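Local coordinates for carbonic anhydrase (Trichomonas vaginalis, PDB 6Y04) that catalyses the reversible hydration of carbon dioxide to hydrogencarbonate as a zinc-dependent, beta-class enzyme, at the interface of chains A and B. Sequence-based numbering; all coordinates share one arbitrary frame. Chains: chain A/B, Carbonic anhydrase.

Contacts 1 and 2 are two patches of one two-fold symmetric dimer interface, their C-alpha centres about 15 Å apart, and each has a twin with the chains exchanged. They share no residue. In contact 1 the N-terminal end of helix 3-17 of chain B caps the edge of chain A near its C-terminus; in contact 2 a loop of chain B enters a cleft between helix 46-49 and strand 57-61 of chain A. Contact 1 thus fastens an outlying arm. In contact 2, B:Val43 and B:Asn44 follow soon after the zinc ligand Cys37 in the chain, so dimer formation and the active-site surroundings may be linked.

Contact 1: the interface of chains A and B. Residues chain A 32, 90, 92, 164, 182; chain B 2-4.
B:Ser2, B:Gln3 and B:Leu4 dock on A:Tyr182, A:Glu90 and A:Phe92 in an arm-exchange patch of the homodimer, where the N-terminal arm of one subunit is anchored on the other. The phenol OH of A:Tyr182 faces the first turn of the helix and takes weak hydrogen bonds from the backbone N atoms of B:Gln3 and B:Leu4, the latter the straighter at 155°. OH of A:Tyr182 donates to OE1 of A:Glu90 at 2.6 Å from the syn side, and NE2 of A:His164 donates to A:Glu90 OE1 at 3.0 Å from the anti side, both about 20° out of the carboxylate plane. OE1 accepts from both phenol and imidazole, which fixes the turn of the carboxylate. Water 1 bridges OE2 of A:Glu90 (2.8 Å), OH of A:Tyr182 and N of B:Gln3 (2.6 Å). A carboxylate so near a helix N-terminus may be stabilised in its charged form. A:His164 lays CE1 over the A:Tyr182 ring centre, 3.3 Å above its plane, which may help to fix the phenol's orientation. With CG anti to the carbonyl carbon (chi1 -70°), B:Gln3 brings CG 3.4 Å from OE2 of A:Glu90; a bend at chi2 turns its amide steeply to the carboxylate. B:Leu4 brings CD1 to the edge of the A:Phe92 ring, in its plane, 4.0 Å from A:Phe92 CE2. The site joins helix 3-17 of chain B to strands 32-36, 90-96 and 163-168 and the C-terminal residue of chain A.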
# COMPACT_ATOMS: atom_id res chain seq x y z
N ILE A 32 2.11 14.48 5.66
CA ILE A 32 3.03 13.37 5.84
C ILE A 32 2.55 12.14 5.07
O ILE A 32 1.35 11.92 4.91
CB ILE A 32 3.27 13.07 7.34
CG1 ILE A 32 1.98 12.67 8.06
CG2 ILE A 32 3.97 14.24 8.02
CD1 ILE A 32 2.19 12.21 9.49
N GLU A 90 6.87 15.42 4.39
CA GLU A 90 7.69 14.48 5.14
C GLU A 90 7.29 13.05 4.79
O GLU A 90 6.10 12.75 4.64
CB GLU A 90 7.54 14.71 6.65
CG GLU A 90 8.15 16.02 7.13
CD GLU A 90 8.21 16.20 8.64
OE1 GLU A 90 8.69 15.28 9.33
OE2 GLU A 90 7.76 17.26 9.13
N PHE A 92 7.70 9.06 6.09
CA PHE A 92 8.11 8.08 7.08
C PHE A 92 8.03 6.68 6.46
O PHE A 92 6.96 6.25 6.03
CB PHE A 92 7.19 8.14 8.30
CG PHE A 92 7.24 9.45 9.04
CD1 PHE A 92 6.58 10.57 8.55
CD2 PHE A 92 7.96 9.57 10.22
CE1 PHE A 92 6.63 11.78 9.22
CE2 PHE A 92 8.01 10.78 10.89
CZ PHE A 92 7.34 11.88 10.40
N HIS A 164 12.31 9.72 6.94
CA HIS A 164 12.57 9.07 8.22
C HIS A 164 12.40 7.56 8.09
O HIS A 164 11.69 7.07 7.22
CB HIS A 164 11.65 9.62 9.32
CG HIS A 164 11.45 11.09 9.27
ND1 HIS A 164 12.34 11.97 9.84
CD2 HIS A 164 10.47 11.84 8.73
CE1 HIS A 164 11.92 13.20 9.65
NE2 HIS A 164 10.77 13.15 8.97
N TYR A 182 15.75 14.86 9.26
CA TYR A 182 15.58 16.31 9.23
C TYR A 182 16.81 17.03 8.67
O TYR A 182 17.86 16.77 9.24
CB TYR A 182 15.15 16.86 10.59
CG TYR A 182 13.70 16.57 10.88
CD1 TYR A 182 12.71 16.93 9.97
CD2 TYR A 182 13.32 15.91 12.04
CE1 TYR A 182 11.38 16.63 10.22
CE2 TYR A 182 12.00 15.61 12.30
CZ TYR A 182 11.02 15.97 11.39
OH TYR A 182 9.71 15.66 11.64
N SER B 2 8.38 18.49 16.44
CA SER B 2 8.43 17.98 15.08
C SER B 2 7.46 16.81 14.92
O SER B 2 6.96 16.26 15.91
CB SER B 2 9.84 17.57 14.72
OG SER B 2 10.10 16.25 15.16
N GLN B 3 7.21 16.43 13.66
CA GLN B 3 6.26 15.37 13.35
C GLN B 3 6.76 14.04 13.91
O GLN B 3 5.97 13.22 14.37
CB GLN B 3 6.00 15.28 11.85
CG GLN B 3 5.20 16.46 11.30
CD GLN B 3 3.82 16.56 11.88
OE1 GLN B 3 3.10 15.56 12.00
NE2 GLN B 3 3.44 17.77 12.27
N LEU B 4 8.08 13.85 13.87
CA LEU B 4 8.71 12.65 14.42
C LEU B 4 8.49 12.61 15.93
O LEU B 4 8.14 11.56 16.48
CB LEU B 4 10.20 12.64 14.05
CG LEU B 4 10.99 11.43 14.55
CD1 LEU B 4 10.45 10.15 13.96
CD2 LEU B 4 12.47 11.57 14.23
O HOH W 1 7.99 18.10 11.82

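Contact 2: the interface of chains A and B. Residues chain A 47-48, 52-54, 57, 59; chain B 43-44.
B:Val43 and B:Asn44 push into a cleft of chain A lined by A:Glu47 and A:Asp48 on one side and by A:Val52, A:Arg54, A:Ala57 and A:Val59 on the others. The apolar part belongs to B:Val43, whose two methyls divide the work. CG2 of B:Val43 meets CG2 of A:Val59 at 3.5 Å, the two side chains crossing at about a right angle, and B:Val43 CG2 also lies 3.8 Å from the backbone O of A:Ala57. CG1 of B:Val43 points instead to the aliphatic stretch of A:Glu47 and comes 3.7 Å from A:Glu47 CG. The extended chain of A:Arg54 flanks B:Val43.

Polar groups gather round the amide of B:Asn44 at distances longer than hydrogen bonds. ND2 of B:Asn44 lies 3.5 Å from the backbone O of A:Val52 and 3.6 Å from OD1 of A:Asp48. Such acceptors would suit an amide nitrogen electrostatically. The A:Glu47 chain runs antiparallel to that of B:Asn44, with CB of A:Glu47 3.6 Å from ND2 of B:Asn44. A bend at chi2 (86°) swings the A:Glu47 carboxylate alongside the amide, the two planes steeply turned (73°). OE1 of A:Glu47 then lies 3.9 Å from OD1 of B:Asn44, a pair that would not attract each other. The backbone of B:Asn44 is in a left-handed helical conformation, which together with chi1 (-73°) appears to point the side chain inward.

In each subunit this loop follows closely on the zinc ligand Cys37 and on Asp39. Its burial in the partner contributes to the deposited dimer, an assembly typical of beta-class carbonic anhydrases, and may also steady the neighbouring catalytic segment.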
# COMPACT_ATOMS: atom_id res chain seq x y z
N GLU A 47 -1.52 2.89 12.52
CA GLU A 47 -1.83 4.31 12.51
C GLU A 47 -2.08 4.79 13.93
O GLU A 47 -1.62 5.87 14.31
CB GLU A 47 -3.05 4.60 11.62
CG GLU A 47 -2.82 4.29 10.16
CD GLU A 47 -3.07 2.86 9.69
OE1 GLU A 47 -3.45 2.00 10.54
OE2 GLU A 47 -2.90 2.62 8.48
N ASP A 48 -2.82 3.99 14.71
CA ASP A 48 -3.09 4.35 16.08
C ASP A 48 -1.77 4.38 16.85
O ASP A 48 -1.58 5.21 17.73
CB ASP A 48 -4.09 3.40 16.76
CG ASP A 48 -5.49 3.40 16.18
OD1 ASP A 48 -5.82 4.31 15.39
OD2 ASP A 48 -6.25 2.47 16.52
N VAL A 52 -1.60 8.60 14.18
CA VAL A 52 -2.02 9.18 12.93
C VAL A 52 -3.51 8.89 12.78
O VAL A 52 -3.93 7.74 12.95
CB VAL A 52 -1.17 8.65 11.76
CG1 VAL A 52 -1.90 8.72 10.43
CG2 VAL A 52 0.17 9.35 11.69
N LYS A 53 -4.27 9.95 12.50
CA LYS A 53 -5.72 9.87 12.40
C LYS A 53 -6.14 9.97 10.94
O LYS A 53 -5.36 10.41 10.09
CB LYS A 53 -6.36 11.00 13.21
CG LYS A 53 -6.15 10.92 14.72
CD LYS A 53 -6.72 12.09 15.47
CE LYS A 53 -6.67 11.91 16.97
NZ LYS A 53 -6.66 13.21 17.67
N ARG A 54 -7.39 9.56 10.67
CA ARG A 54 -7.99 9.70 9.35
C ARG A 54 -7.80 11.13 8.86
O ARG A 54 -7.98 12.08 9.63
CB ARG A 54 -9.48 9.35 9.45
CG ARG A 54 -10.18 9.27 8.10
CD ARG A 54 -11.69 9.18 8.17
NE ARG A 54 -12.20 9.21 6.81
CZ ARG A 54 -13.42 9.58 6.45
NH1 ARG A 54 -14.30 9.95 7.37
NH2 ARG A 54 -13.77 9.56 5.18
N ALA A 57 -2.67 11.78 6.93
CA ALA A 57 -1.54 11.27 6.17
C ALA A 57 -2.02 10.43 4.99
O ALA A 57 -3.13 9.90 5.01
CB ALA A 57 -0.66 10.43 7.07
N VAL A 59 -1.16 6.80 3.33
CA VAL A 59 -0.56 5.55 3.77
C VAL A 59 -0.39 4.65 2.55
O VAL A 59 -1.36 4.38 1.84
CB VAL A 59 -1.38 4.88 4.88
CG1 VAL A 59 -0.76 3.56 5.33
CG2 VAL A 59 -1.60 5.80 6.08
N VAL B 43 -7.91 6.10 5.43
CA VAL B 43 -7.13 5.69 6.59
C VAL B 43 -8.03 5.65 7.82
O VAL B 43 -8.65 6.65 8.17
CB VAL B 43 -5.93 6.63 6.80
CG1 VAL B 43 -5.14 6.29 8.06
CG2 VAL B 43 -5.01 6.65 5.60
N ASN B 44 -8.08 4.49 8.49
CA ASN B 44 -8.95 4.27 9.64
C ASN B 44 -10.40 4.51 9.24
O ASN B 44 -11.16 5.15 9.97
CB ASN B 44 -8.55 5.10 10.86
CG ASN B 44 -7.29 4.59 11.53
OD1 ASN B 44 -6.99 3.40 11.51
ND2 ASN B 44 -6.52 5.49 12.11